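Local coordinates for protein AvrRpt2 (Erwinia amylovora, PDB 6HQZ) that probably cleaves proteins as a papain-like C70 cysteine protease, a type III effector of a plant pathogen linked to induced fire blight resistance in Malus × robusta 5, at residues Y22-M27 with W104-L109; P36-P41 with L52-D57; E42-S47 with R140-V145; L67-L72 with V145-L150; N116-F121 with D129-L134. All coordinates share one frame; numbering follows the deposited sequence.

Contact 1: residues Y22-M27 with W104-L109; sequences YACTRM and WHMSVL
C24 leads the approach of helix 19-27 to strand 104-113, its side chain directed toward the strand and the thiol set between M106 and V108. Its SG is anti to the carbonyl carbon (chi1 -70°), and the sulfur rests on the strand backbone, with SG 3.6 Å from M106 O and 3.7 Å from S107 N. No hydrogen bond spans the two segments, so these are packing distances. The same SG touches side chains too: CB of M106 lies 3.9 Å from it, and CG2 of V108 lies 3.7 Å from it. M106 then reaches back, its bend at chi3 (68°) carrying the terminal methyl CE to 4.0 Å from C24 CB. One helical turn further on, M27 repeats the inward direction. Its CE meets CG2 of V108 at 3.6 Å, the two side chains crossing at a slant, and V108 CG2 is therefore gripped by both C24 and M27. All the touching residues are buried; M94 of strand 93-98 also packs on C24 and M106, while H122 of strand 118-123 lies against M27. The short axes of 22-27 and 104-109 run 14° apart, 8.0 Å at closest approach. A helix packed on a face of an antiparallel sheet is consistent with the papain-like fold of clan CA proteases.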
# COMPACT_ATOMS: atom_id res chain seq x y z
N TYR A 22 17.23 14.97 -12.40
CA TYR A 22 16.16 15.70 -13.11
C TYR A 22 15.19 14.69 -13.67
O TYR A 22 13.96 14.92 -13.60
CB TYR A 22 16.70 16.63 -14.18
CG TYR A 22 17.58 17.70 -13.57
CD1 TYR A 22 17.01 18.79 -12.91
CD2 TYR A 22 18.97 17.62 -13.62
CE1 TYR A 22 17.79 19.79 -12.34
CE2 TYR A 22 19.77 18.62 -13.05
CZ TYR A 22 19.16 19.70 -12.42
OH TYR A 22 19.89 20.67 -11.85
N ALA A 23 15.72 13.59 -14.19
CA ALA A 23 14.84 12.55 -14.70
C ALA A 23 13.93 11.96 -13.62
O ALA A 23 12.71 11.82 -13.87
CB ALA A 23 15.60 11.47 -15.42
N CYS A 24 14.50 11.59 -12.46
CA CYS A 24 13.73 10.99 -11.39
C CYS A 24 12.68 11.97 -10.85
O CYS A 24 11.56 11.58 -10.61
CB CYS A 24 14.66 10.47 -10.26
SG CYS A 24 15.63 9.03 -10.79
N THR A 25 13.05 13.21 -10.63
CA THR A 25 12.10 14.16 -10.07
C THR A 25 10.95 14.40 -11.11
O THR A 25 9.80 14.42 -10.68
CB THR A 25 12.75 15.47 -9.62
OG1 THR A 25 13.52 16.01 -10.68
CG2 THR A 25 13.60 15.27 -8.45
N ARG A 26 11.27 14.43 -12.42
CA ARG A 26 10.25 14.51 -13.48
C ARG A 26 9.32 13.27 -13.51
O ARG A 26 8.09 13.42 -13.63
CB ARG A 26 10.84 14.79 -14.90
CG ARG A 26 9.88 15.55 -15.82
CD ARG A 26 10.54 16.25 -17.04
NE ARG A 26 11.99 16.36 -16.88
CZ ARG A 26 12.90 16.26 -17.85
NH1 ARG A 26 12.54 16.12 -19.12
NH2 ARG A 26 14.19 16.34 -17.52
N MET A 27 9.89 12.08 -13.29
CA MET A 27 9.08 10.88 -13.17
C MET A 27 8.14 10.93 -11.97
O MET A 27 7.07 10.32 -12.04
CB MET A 27 9.90 9.60 -13.16
CG MET A 27 10.62 9.37 -14.46
SD MET A 27 11.41 7.75 -14.52
CE MET A 27 13.06 8.12 -13.99
N TRP A 104 27.38 5.91 -7.74
CA TRP A 104 26.09 6.12 -7.17
C TRP A 104 25.13 6.55 -8.30
O TRP A 104 25.53 7.24 -9.25
CB TRP A 104 26.11 7.18 -6.06
CG TRP A 104 26.80 6.68 -4.84
CD1 TRP A 104 28.16 6.69 -4.62
CD2 TRP A 104 26.24 5.97 -3.76
NE1 TRP A 104 28.46 6.08 -3.42
CE2 TRP A 104 27.29 5.64 -2.88
CE3 TRP A 104 24.93 5.59 -3.44
CZ2 TRP A 104 27.06 4.96 -1.68
CZ3 TRP A 104 24.73 4.89 -2.29
CH2 TRP A 104 25.80 4.60 -1.41
N HIS A 105 23.90 6.15 -8.15
CA HIS A 105 22.83 6.40 -9.13
C HIS A 105 21.50 6.67 -8.46
O HIS A 105 21.27 6.26 -7.32
CB HIS A 105 22.70 5.17 -10.08
CG HIS A 105 23.93 4.93 -10.87
ND1 HIS A 105 24.10 5.46 -12.12
CD2 HIS A 105 25.11 4.37 -10.52
CE1 HIS A 105 25.30 5.13 -12.57
NE2 HIS A 105 25.94 4.49 -11.61
N MET A 106 20.56 7.27 -9.20
CA MET A 106 19.23 7.46 -8.75
C MET A 106 18.28 6.78 -9.69
O MET A 106 18.49 6.85 -10.91
CB MET A 106 18.91 8.93 -8.71
CG MET A 106 19.55 9.72 -7.62
SD MET A 106 19.11 11.44 -7.85
CE MET A 106 17.36 11.32 -7.50
N SER A 107 17.25 6.13 -9.12
CA SER A 107 16.25 5.41 -9.90
C SER A 107 14.93 5.59 -9.25
O SER A 107 14.85 6.11 -8.12
CB SER A 107 16.60 3.94 -9.98
OG SER A 107 17.80 3.73 -10.73
N VAL A 108 13.88 5.19 -9.93
CA VAL A 108 12.53 5.33 -9.40
C VAL A 108 11.86 4.04 -9.18
O VAL A 108 11.64 3.30 -10.15
CB VAL A 108 11.64 6.20 -10.35
CG1 VAL A 108 10.22 6.27 -9.73
CG2 VAL A 108 12.23 7.60 -10.51
N LEU A 109 11.55 3.76 -7.90
CA LEU A 109 10.84 2.57 -7.47
C LEU A 109 9.38 2.72 -7.86
O LEU A 109 8.75 3.74 -7.50
CB LEU A 109 10.89 2.40 -5.96
CG LEU A 109 10.25 1.12 -5.44
CD1 LEU A 109 10.91 -0.18 -5.96
CD2 LEU A 109 10.31 1.25 -3.93

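Contact 2: residues P36-P41 with L52-D57; sequences PRLGLP and LQQRED
Q54 of helix 49-65 pushes its amide into the bend of chain formed by P36, L38 and G39, and it accounts for far more of the buried surface than any other residue here. The chain of Q54 folds at chi2 (-77°), which brings CD to 4.0 Å from L38 CB and 4.2 Å from P36 CB. Which end of this amide is nitrogen and which is oxygen is uncertain, because the group is probably turned over in the model. Around it lie the backbone carbonyls of L38 and G39 and the backbone nitrogen of R37. L38, next in buried surface, aims its CB toward the helix, and this CB is the side-chain atom that touches the amide. R37 comes near the helix at two places: NH1 lies 4.4 Å from Q53 NE2, at a slant to the guanidinium plane, and CB lies 4.3 Å from D57 OD2. P36 also packs on W21 and L43, and G39 is the N-cap residue of helix 40-45, so this bend leads directly into the next helix. Chemically, an amide set among peptide groups, with P36 CB and L38 CB against it, suggests a contact governed by polar complementarity more than by apolar burial. The opposite charges of R37 and D57, with NH1 and OD2 6.2 Å apart, are not paired but may add a weak attraction near the protein surface.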
# COMPACT_ATOMS: atom_id res chain seq x y z
N PRO A 36 20.99 19.12 -6.16
CA PRO A 36 22.11 19.15 -5.25
C PRO A 36 23.35 19.70 -5.94
O PRO A 36 23.60 19.43 -7.14
CB PRO A 36 22.26 17.69 -4.88
CG PRO A 36 20.86 17.14 -5.05
CD PRO A 36 20.45 17.76 -6.32
N ARG A 37 24.07 20.50 -5.19
CA ARG A 37 25.12 21.33 -5.72
C ARG A 37 26.35 20.44 -5.98
O ARG A 37 27.12 20.65 -6.92
CB ARG A 37 25.42 22.44 -4.72
CG ARG A 37 26.20 23.62 -5.28
CD ARG A 37 26.87 24.46 -4.19
NE ARG A 37 28.20 24.93 -4.62
CZ ARG A 37 29.35 24.25 -4.52
NH1 ARG A 37 29.40 23.02 -3.99
NH2 ARG A 37 30.48 24.80 -4.96
N LEU A 38 26.53 19.44 -5.12
CA LEU A 38 27.59 18.48 -5.33
C LEU A 38 26.93 17.21 -5.95
O LEU A 38 25.68 17.10 -6.08
CB LEU A 38 28.40 18.21 -4.03
CG LEU A 38 29.25 19.31 -3.33
CD1 LEU A 38 29.81 18.79 -2.01
CD2 LEU A 38 30.40 19.91 -4.17
N GLY A 39 27.77 16.28 -6.33
CA GLY A 39 27.34 15.08 -7.00
C GLY A 39 26.65 14.07 -6.12
O GLY A 39 26.35 14.29 -4.92
N LEU A 40 26.43 12.94 -6.76
CA LEU A 40 25.78 11.83 -6.14
C LEU A 40 26.53 11.20 -4.94
O LEU A 40 25.88 10.91 -3.90
CB LEU A 40 25.53 10.77 -7.20
CG LEU A 40 24.47 11.14 -8.22
CD1 LEU A 40 24.14 9.91 -9.05
CD2 LEU A 40 23.20 11.64 -7.57
N PRO A 41 27.85 10.94 -5.09
CA PRO A 41 28.57 10.41 -3.91
C PRO A 41 28.44 11.28 -2.66
O PRO A 41 28.29 10.74 -1.57
CB PRO A 41 30.04 10.38 -4.35
CG PRO A 41 30.04 10.60 -5.83
CD PRO A 41 28.71 11.02 -6.30
N LEU A 52 27.24 17.14 6.35
CA LEU A 52 26.25 17.99 7.06
C LEU A 52 25.69 19.14 6.16
O LEU A 52 24.55 19.61 6.39
CB LEU A 52 26.78 18.57 8.40
CG LEU A 52 26.31 17.79 9.66
CD1 LEU A 52 27.11 16.50 9.83
CD2 LEU A 52 26.31 18.63 10.93
N GLN A 53 26.52 19.55 5.17
CA GLN A 53 26.18 20.55 4.15
C GLN A 53 25.21 20.01 3.17
O GLN A 53 24.24 20.70 2.88
CB GLN A 53 27.40 21.02 3.31
CG GLN A 53 26.99 21.92 2.11
CD GLN A 53 28.12 22.68 1.40
OE1 GLN A 53 29.15 23.00 1.98
NE2 GLN A 53 27.88 22.99 0.13
N GLN A 54 25.52 18.84 2.57
CA GLN A 54 24.66 18.26 1.56
C GLN A 54 23.34 17.86 2.24
O GLN A 54 22.31 17.94 1.60
CB GLN A 54 25.30 17.06 0.78
CG GLN A 54 26.03 17.43 -0.53
CD GLN A 54 25.12 17.71 -1.75
OE1 GLN A 54 24.50 18.80 -1.87
NE2 GLN A 54 25.09 16.78 -2.71
N ARG A 55 23.38 17.48 3.53
CA ARG A 55 22.14 17.24 4.29
C ARG A 55 21.29 18.51 4.40
O ARG A 55 20.07 18.44 4.23
CB ARG A 55 22.41 16.69 5.71
CG ARG A 55 21.15 16.40 6.57
CD ARG A 55 20.16 15.45 5.85
NE ARG A 55 18.97 15.19 6.66
CZ ARG A 55 17.89 14.53 6.24
NH1 ARG A 55 17.80 14.09 4.99
NH2 ARG A 55 16.87 14.34 7.07
N GLU A 56 21.92 19.65 4.67
CA GLU A 56 21.21 20.95 4.69
C GLU A 56 20.63 21.33 3.32
O GLU A 56 19.46 21.72 3.22
CB GLU A 56 22.13 22.09 5.17
CG GLU A 56 21.39 23.43 5.28
CD GLU A 56 22.02 24.42 6.24
OE1 GLU A 56 23.26 24.56 6.26
OE2 GLU A 56 21.25 25.11 6.95
N ASP A 57 21.46 21.22 2.28
CA ASP A 57 21.06 21.48 0.89
C ASP A 57 19.86 20.66 0.45
O ASP A 57 18.92 21.17 -0.14
CB ASP A 57 22.21 21.18 -0.08
CG ASP A 57 23.31 22.19 -0.01
OD1 ASP A 57 23.13 23.29 0.56
OD2 ASP A 57 24.41 21.87 -0.55

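Contact 3: residues E42-S47 with R140-V145; sequences ELYDSS and RLAWRV
Y44 and A142 bring helix 40-45 against two overlapping turns: A142 is the centre of an inverse gamma turn and also opens the type I beta turn that ends at V145. The tyrosine ring is touched at CD1 from two directions. A142 CB approaches it obliquely at 3.5 Å, whereas V145 CG2 comes to its edge, 3.8 Å from CD1, the Y44 and V145 side chains crossing at about a right angle. L43, its neighbour in the helix, sets CG over the centre of one ring face. W104 of strand 104-113 packs on both Y44 and A142, tying this corner to the sheet. Farther out, R144 reaches toward D45, CG anti to its backbone N (chi1 -180°), and the two side chains cross at a slant. Its NH1 makes a salt bridge with D45 OD1 at 3.4 Å, the hydrogen bond within it weak; the oxygen lies at the guanidinium edge although the carboxylate and guanidinium planes are 46° apart. S47, poorly ordered, puts its CB over one face of the same group. Between these apolar and charged zones, a single water links the two backbones: it donates to Y44 O at 2.7 Å and accepts from R144 N at 3.1 Å.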
# COMPACT_ATOMS: atom_id res chain seq x y z
N GLU A 42 28.43 12.58 -2.86
CA GLU A 42 28.34 13.51 -1.74
C GLU A 42 26.92 13.57 -1.13
O GLU A 42 26.73 13.72 0.09
CB GLU A 42 28.87 14.88 -2.17
CG GLU A 42 30.38 14.84 -2.49
CD GLU A 42 30.75 14.20 -3.84
OE1 GLU A 42 29.88 14.16 -4.76
OE2 GLU A 42 31.93 13.76 -3.96
N LEU A 43 25.95 13.44 -2.01
CA LEU A 43 24.56 13.40 -1.63
C LEU A 43 24.29 12.11 -0.86
O LEU A 43 23.55 12.16 0.10
CB LEU A 43 23.66 13.48 -2.88
CG LEU A 43 22.16 13.32 -2.64
CD1 LEU A 43 21.72 14.44 -1.74
CD2 LEU A 43 21.37 13.28 -3.93
N TYR A 44 24.87 10.98 -1.28
CA TYR A 44 24.43 9.68 -0.74
C TYR A 44 25.40 8.99 0.17
O TYR A 44 25.02 8.03 0.89
CB TYR A 44 24.05 8.74 -1.89
CG TYR A 44 22.76 9.10 -2.50
CD1 TYR A 44 21.60 9.15 -1.76
CD2 TYR A 44 22.68 9.43 -3.84
CE1 TYR A 44 20.38 9.53 -2.32
CE2 TYR A 44 21.48 9.79 -4.41
CZ TYR A 44 20.30 9.84 -3.67
OH TYR A 44 19.09 10.23 -4.25
N ASP A 45 26.63 9.44 0.15
CA ASP A 45 27.66 8.75 0.92
C ASP A 45 28.63 9.64 1.68
O ASP A 45 29.67 9.16 2.09
CB ASP A 45 28.47 7.84 0.02
CG ASP A 45 29.22 6.76 0.81
OD1 ASP A 45 28.83 6.43 1.96
OD2 ASP A 45 30.23 6.28 0.29
N SER A 46 28.32 10.92 1.90
CA SER A 46 29.30 11.82 2.57
C SER A 46 29.12 11.74 4.07
O SER A 46 28.02 11.51 4.51
CB SER A 46 29.10 13.29 2.18
OG SER A 46 29.84 13.62 1.02
N SER A 47 30.20 11.93 4.82
CA SER A 47 30.13 12.21 6.28
C SER A 47 31.01 13.43 6.66
O SER A 47 31.68 13.99 5.81
CB SER A 47 30.55 10.97 7.07
OG SER A 47 30.11 11.10 8.43
N ARG A 140 22.37 -2.25 -1.45
CA ARG A 140 22.97 -1.12 -2.19
C ARG A 140 22.31 0.20 -1.98
O ARG A 140 22.87 1.20 -2.37
CB ARG A 140 22.96 -1.46 -3.68
CG ARG A 140 23.74 -2.73 -3.96
CD ARG A 140 23.79 -3.06 -5.43
NE ARG A 140 24.76 -4.14 -5.61
CZ ARG A 140 26.08 -3.96 -5.51
NH1 ARG A 140 26.60 -2.73 -5.31
NH2 ARG A 140 26.89 -5.00 -5.61
N LEU A 141 21.19 0.23 -1.27
CA LEU A 141 20.53 1.48 -0.95
C LEU A 141 21.42 2.39 -0.13
O LEU A 141 22.29 1.90 0.65
CB LEU A 141 19.24 1.22 -0.14
CG LEU A 141 18.38 2.42 0.20
CD1 LEU A 141 17.75 3.11 -1.01
CD2 LEU A 141 17.26 1.97 1.15
N ALA A 142 21.27 3.68 -0.34
CA ALA A 142 22.04 4.68 0.41
C ALA A 142 21.67 4.83 1.90
O ALA A 142 21.39 5.91 2.33
CB ALA A 142 21.94 6.02 -0.29
N TRP A 143 21.84 3.78 2.67
CA TRP A 143 21.46 3.72 4.09
C TRP A 143 22.09 4.79 4.94
O TRP A 143 21.54 5.17 5.94
CB TRP A 143 21.80 2.36 4.66
CG TRP A 143 21.02 1.30 4.09
CD1 TRP A 143 21.43 0.39 3.20
CD2 TRP A 143 19.66 1.01 4.37
NE1 TRP A 143 20.42 -0.47 2.90
CE2 TRP A 143 19.30 -0.10 3.59
CE3 TRP A 143 18.71 1.58 5.22
CZ2 TRP A 143 18.01 -0.67 3.62
CZ3 TRP A 143 17.42 0.98 5.29
CH2 TRP A 143 17.09 -0.11 4.47
N ARG A 144 23.24 5.31 4.52
CA ARG A 144 23.98 6.26 5.31
C ARG A 144 23.28 7.59 5.45
O ARG A 144 23.59 8.35 6.40
CB ARG A 144 25.41 6.48 4.78
CG ARG A 144 26.22 7.47 5.56
CD ARG A 144 27.64 7.54 5.04
NE ARG A 144 28.54 7.65 6.16
CZ ARG A 144 29.85 7.51 6.04
NH1 ARG A 144 30.41 7.26 4.85
NH2 ARG A 144 30.60 7.60 7.13
N VAL A 145 22.36 7.89 4.56
CA VAL A 145 21.72 9.23 4.58
C VAL A 145 20.23 9.07 4.76
O VAL A 145 19.64 8.11 4.22
CB VAL A 145 22.02 10.08 3.33
CG1 VAL A 145 23.52 10.41 3.29
CG2 VAL A 145 21.56 9.43 2.03
O HOH W 1 24.86 5.56 1.94

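Contact 4: residues L67-L72 with V145-L150; sequences LAEVSL and VPHAML
An edge pairing of the antiparallel sheet brings E69 opposite L150, a non-hydrogen-bonded pair between the outermost strand 67-69 and strand 149-152. Just beyond it, V70 N donates to M149 O at 3.0 Å, with an N-H...O angle of 165°. Two CA-H...O contacts lie beside this bond at the E69-L150 pair, E69 CA to the same M149 O and L150 CA to A68 O, each 3.3 Å. Past the strand, the chains separate round the type I turn from V145 to A148. Water bridges the gap there: one molecule donates to both P146 O and V70 O, and a second lies within bonding distance of both while accepting from M149 N. In E69, chi1 of 66° brings CG to 3.7 Å from P146 O, and the extended chain lies beside P146, with OE1 3.4 Å from H147 CB. The carboxylate's main partner is R55 of helix 49-65, through a salt bridge, while H147 bonds to L43 O and R55. Beyond the strand, L72 CD1 packs on A148 CB at 3.9 Å and L72 CD2 meets M149 SD at 4.0 Å. A short antiparallel pairing at the sheet edge, giving way to a water-bridged turn, closes this side of the papain-like protease's sheet.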
# COMPACT_ATOMS: atom_id res chain seq x y z
N LEU A 67 8.90 17.60 -1.56
CA LEU A 67 9.36 16.22 -1.52
C LEU A 67 9.55 15.87 -0.04
O LEU A 67 9.74 16.74 0.80
CB LEU A 67 10.65 16.07 -2.29
CG LEU A 67 10.72 16.34 -3.80
CD1 LEU A 67 12.20 16.30 -4.18
CD2 LEU A 67 10.02 15.27 -4.61
N ALA A 68 9.42 14.59 0.26
CA ALA A 68 9.66 14.05 1.57
C ALA A 68 10.36 12.71 1.50
O ALA A 68 10.36 12.02 0.47
CB ALA A 68 8.35 13.87 2.32
N GLU A 69 10.94 12.34 2.64
CA GLU A 69 11.75 11.13 2.73
C GLU A 69 11.09 10.06 3.55
O GLU A 69 10.34 10.34 4.48
CB GLU A 69 13.12 11.42 3.30
CG GLU A 69 13.18 11.89 4.75
CD GLU A 69 14.47 12.61 5.12
OE1 GLU A 69 15.32 12.96 4.23
OE2 GLU A 69 14.69 12.80 6.31
N VAL A 70 11.40 8.85 3.20
CA VAL A 70 10.93 7.68 3.91
C VAL A 70 11.83 7.42 5.12
O VAL A 70 13.05 7.38 4.95
CB VAL A 70 11.05 6.46 2.99
CG1 VAL A 70 10.66 5.19 3.76
CG2 VAL A 70 10.20 6.61 1.73
N SER A 71 11.25 7.20 6.30
CA SER A 71 12.00 6.83 7.49
C SER A 71 12.57 5.48 7.32
O SER A 71 11.83 4.49 7.16
CB SER A 71 11.12 6.79 8.73
OG SER A 71 10.72 8.08 9.01
N LEU A 72 13.89 5.42 7.32
CA LEU A 72 14.60 4.19 7.10
C LEU A 72 14.61 3.28 8.29
O LEU A 72 14.88 3.70 9.41
CB LEU A 72 16.05 4.50 6.68
CG LEU A 72 16.12 5.31 5.38
CD1 LEU A 72 17.59 5.57 5.05
CD2 LEU A 72 15.47 4.60 4.19
N VAL A 145 22.36 7.89 4.56
CA VAL A 145 21.72 9.23 4.58
C VAL A 145 20.23 9.07 4.76
O VAL A 145 19.64 8.11 4.22
CB VAL A 145 22.02 10.08 3.33
CG1 VAL A 145 23.52 10.41 3.29
CG2 VAL A 145 21.56 9.43 2.03
N PRO A 146 19.61 9.96 5.50
CA PRO A 146 18.17 9.83 5.73
C PRO A 146 17.34 10.08 4.48
O PRO A 146 16.17 9.71 4.47
CB PRO A 146 17.87 10.92 6.78
CG PRO A 146 19.16 11.28 7.32
CD PRO A 146 20.19 11.07 6.29
N HIS A 147 17.94 10.67 3.45
CA HIS A 147 17.21 11.06 2.22
C HIS A 147 17.41 10.07 1.11
O HIS A 147 17.27 10.41 -0.04
CB HIS A 147 17.55 12.47 1.76
CG HIS A 147 19.01 12.78 1.74
ND1 HIS A 147 19.67 13.31 2.82
CD2 HIS A 147 19.93 12.64 0.76
CE1 HIS A 147 20.95 13.48 2.50
NE2 HIS A 147 21.14 13.05 1.27
N ALA A 148 17.71 8.83 1.48
CA ALA A 148 17.93 7.74 0.57
C ALA A 148 16.74 7.52 -0.38
O ALA A 148 16.97 7.13 -1.54
CB ALA A 148 18.30 6.48 1.33
N MET A 149 15.51 7.76 0.10
CA MET A 149 14.28 7.41 -0.62
C MET A 149 13.36 8.61 -0.48
O MET A 149 12.95 8.93 0.65
CB MET A 149 13.65 6.19 0.06
CG MET A 149 14.39 4.86 -0.28
SD MET A 149 13.75 3.55 0.75
CE MET A 149 12.17 3.30 0.04
N LEU A 150 13.10 9.30 -1.60
CA LEU A 150 12.31 10.48 -1.64
C LEU A 150 11.01 10.25 -2.40
O LEU A 150 10.95 9.49 -3.38
CB LEU A 150 13.04 11.66 -2.26
CG LEU A 150 14.23 12.22 -1.50
CD1 LEU A 150 14.86 13.36 -2.29
CD2 LEU A 150 13.87 12.74 -0.11
O HOH W 2 14.90 7.79 2.93
O HOH W 3 15.15 8.65 6.85

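Contact 5: residues N116-F121 with D129-L134; sequences NDAIIF and DLTMPL
L134 N donates to D117 O at 2.8 Å with a nearly straight N-H...O angle of 173°, joining the start of helix 134-140 to the head of strand 118-123. From there, the antiparallel hairpin continues through paired backbone bonds: I119 N to M132 O at 2.9 Å and M132 N back to I119 O at 3.1 Å. Next come F121 N to L130 O at 2.8 Å and the weak return bond from L130 N to F121 O. Between these pairs T131 CA approaches I119 O at 3.0 Å as a CA-H...O contact. D117 and A118 both face D113, forming a G1 beta bulge that starts the strand. Outward from the backbone, F121 carries much of the packing. Its chi1 of 67° swings CG toward L130 and M132, and L130 CB sits over one face in a CH-pi contact, 4.1 Å from the ring centroid. M132 N lies at the ring edge, and M132 CE reaches F121 CZ at 3.7 Å, its sulfur making an oblique Met-aromatic contact. I119 runs beside M132 on this same face, which F95 and L83 help to enclose, and its CG2 meets L134 CD1 at 4.1 Å; I120 and T131 occupy the other. The chemistry implies a hairpin whose register rests on backbone bonds, with the I119, F121 and M132 face turned to the interior.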
# COMPACT_ATOMS: atom_id res chain seq x y z
N ASN A 116 9.03 -13.25 -7.43
CA ASN A 116 10.45 -13.28 -7.73
C ASN A 116 11.28 -12.47 -6.74
O ASN A 116 12.46 -12.33 -6.95
CB ASN A 116 10.68 -12.75 -9.16
CG ASN A 116 10.18 -13.72 -10.21
OD1 ASN A 116 10.52 -14.91 -10.15
ND2 ASN A 116 9.39 -13.23 -11.17
N ASP A 117 10.67 -11.93 -5.68
CA ASP A 117 11.38 -11.17 -4.64
C ASP A 117 12.30 -10.08 -5.23
O ASP A 117 13.52 -10.05 -5.00
CB ASP A 117 12.12 -12.14 -3.69
CG ASP A 117 12.52 -11.50 -2.40
OD1 ASP A 117 11.72 -10.76 -1.76
OD2 ASP A 117 13.67 -11.73 -2.00
N ALA A 118 11.67 -9.20 -5.99
CA ALA A 118 12.35 -8.15 -6.75
C ALA A 118 11.58 -6.84 -6.73
O ALA A 118 10.36 -6.82 -6.58
CB ALA A 118 12.56 -8.62 -8.20
N ILE A 119 12.30 -5.74 -6.92
CA ILE A 119 11.72 -4.43 -7.04
C ILE A 119 11.65 -4.09 -8.50
O ILE A 119 12.44 -4.58 -9.28
CB ILE A 119 12.50 -3.35 -6.31
CG1 ILE A 119 13.93 -3.21 -6.86
CG2 ILE A 119 12.56 -3.75 -4.84
CD1 ILE A 119 14.47 -1.83 -6.59
N ILE A 120 10.69 -3.22 -8.83
CA ILE A 120 10.48 -2.79 -10.17
C ILE A 120 10.79 -1.30 -10.20
O ILE A 120 10.26 -0.55 -9.41
CB ILE A 120 9.01 -3.00 -10.63
CG1 ILE A 120 8.57 -4.45 -10.34
CG2 ILE A 120 8.90 -2.68 -12.07
CD1 ILE A 120 7.11 -4.72 -10.56
N PHE A 121 11.61 -0.88 -11.17
CA PHE A 121 12.08 0.50 -11.15
C PHE A 121 12.41 0.99 -12.53
O PHE A 121 12.78 0.21 -13.44
CB PHE A 121 13.30 0.65 -10.23
CG PHE A 121 14.53 -0.06 -10.69
CD1 PHE A 121 14.68 -1.45 -10.52
CD2 PHE A 121 15.55 0.65 -11.32
CE1 PHE A 121 15.86 -2.09 -10.94
CE2 PHE A 121 16.74 0.01 -11.73
CZ PHE A 121 16.89 -1.35 -11.59
N ASP A 129 10.91 0.01 -16.24
CA ASP A 129 10.34 -1.27 -15.78
C ASP A 129 11.41 -2.37 -15.69
O ASP A 129 11.15 -3.53 -15.98
CB ASP A 129 9.17 -1.70 -16.69
CG ASP A 129 8.06 -0.70 -16.63
OD1 ASP A 129 7.82 -0.17 -15.53
OD2 ASP A 129 7.45 -0.43 -17.66
N LEU A 130 12.60 -2.00 -15.27
CA LEU A 130 13.60 -3.00 -14.90
C LEU A 130 13.20 -3.62 -13.53
O LEU A 130 12.40 -3.07 -12.76
CB LEU A 130 14.97 -2.40 -14.75
CG LEU A 130 15.58 -1.58 -15.92
CD1 LEU A 130 17.03 -1.15 -15.57
CD2 LEU A 130 15.44 -2.28 -17.25
N THR A 131 13.78 -4.77 -13.24
CA THR A 131 13.73 -5.25 -11.86
C THR A 131 15.13 -5.57 -11.38
O THR A 131 15.96 -5.91 -12.17
CB THR A 131 12.86 -6.53 -11.68
OG1 THR A 131 13.53 -7.70 -12.17
CG2 THR A 131 11.53 -6.39 -12.38
N MET A 132 15.30 -5.55 -10.08
CA MET A 132 16.46 -6.12 -9.44
C MET A 132 16.04 -6.90 -8.22
O MET A 132 15.02 -6.58 -7.62
CB MET A 132 17.52 -5.04 -9.05
CG MET A 132 17.36 -4.28 -7.79
SD MET A 132 18.62 -3.13 -7.15
CE MET A 132 18.51 -1.82 -8.35
N PRO A 133 16.88 -7.83 -7.77
CA PRO A 133 16.49 -8.53 -6.58
C PRO A 133 16.33 -7.61 -5.39
O PRO A 133 17.11 -6.65 -5.18
CB PRO A 133 17.66 -9.50 -6.33
CG PRO A 133 18.30 -9.64 -7.67
CD PRO A 133 18.18 -8.29 -8.27
N LEU A 134 15.37 -7.93 -4.55
CA LEU A 134 15.19 -7.22 -3.31
C LEU A 134 16.43 -7.25 -2.48
O LEU A 134 16.77 -6.23 -1.83
CB LEU A 134 14.02 -7.83 -2.54
CG LEU A 134 13.70 -7.19 -1.22
CD1 LEU A 134 13.53 -5.68 -1.39
CD2 LEU A 134 12.45 -7.84 -0.61

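Along the chain, contact 2 lies within the span of contact 1, whereas contact 5 comes after both and falls within the spans of contacts 3 and 4. Contacts 1, 4 and 5 all reach the one antiparallel sheet: contact 4 at its 67-69 edge, contact 1 on strand 104-113, and contact 5 at the opposite edge, 130-133. Contacts 2 and 3 share helix 40-45, with centres about 10 Å apart, and contacts 3 and 4 share V145. R55 of contact 2 reaches contact 4. Contacts 2 and 5 are farthest apart, about 28 Å between centres, on opposite sides of the chain's centre. Contact 1 lays a helix on the sheet, contacts 4 and 5 close its two edges, and contacts 2 and 3 join helices to loops.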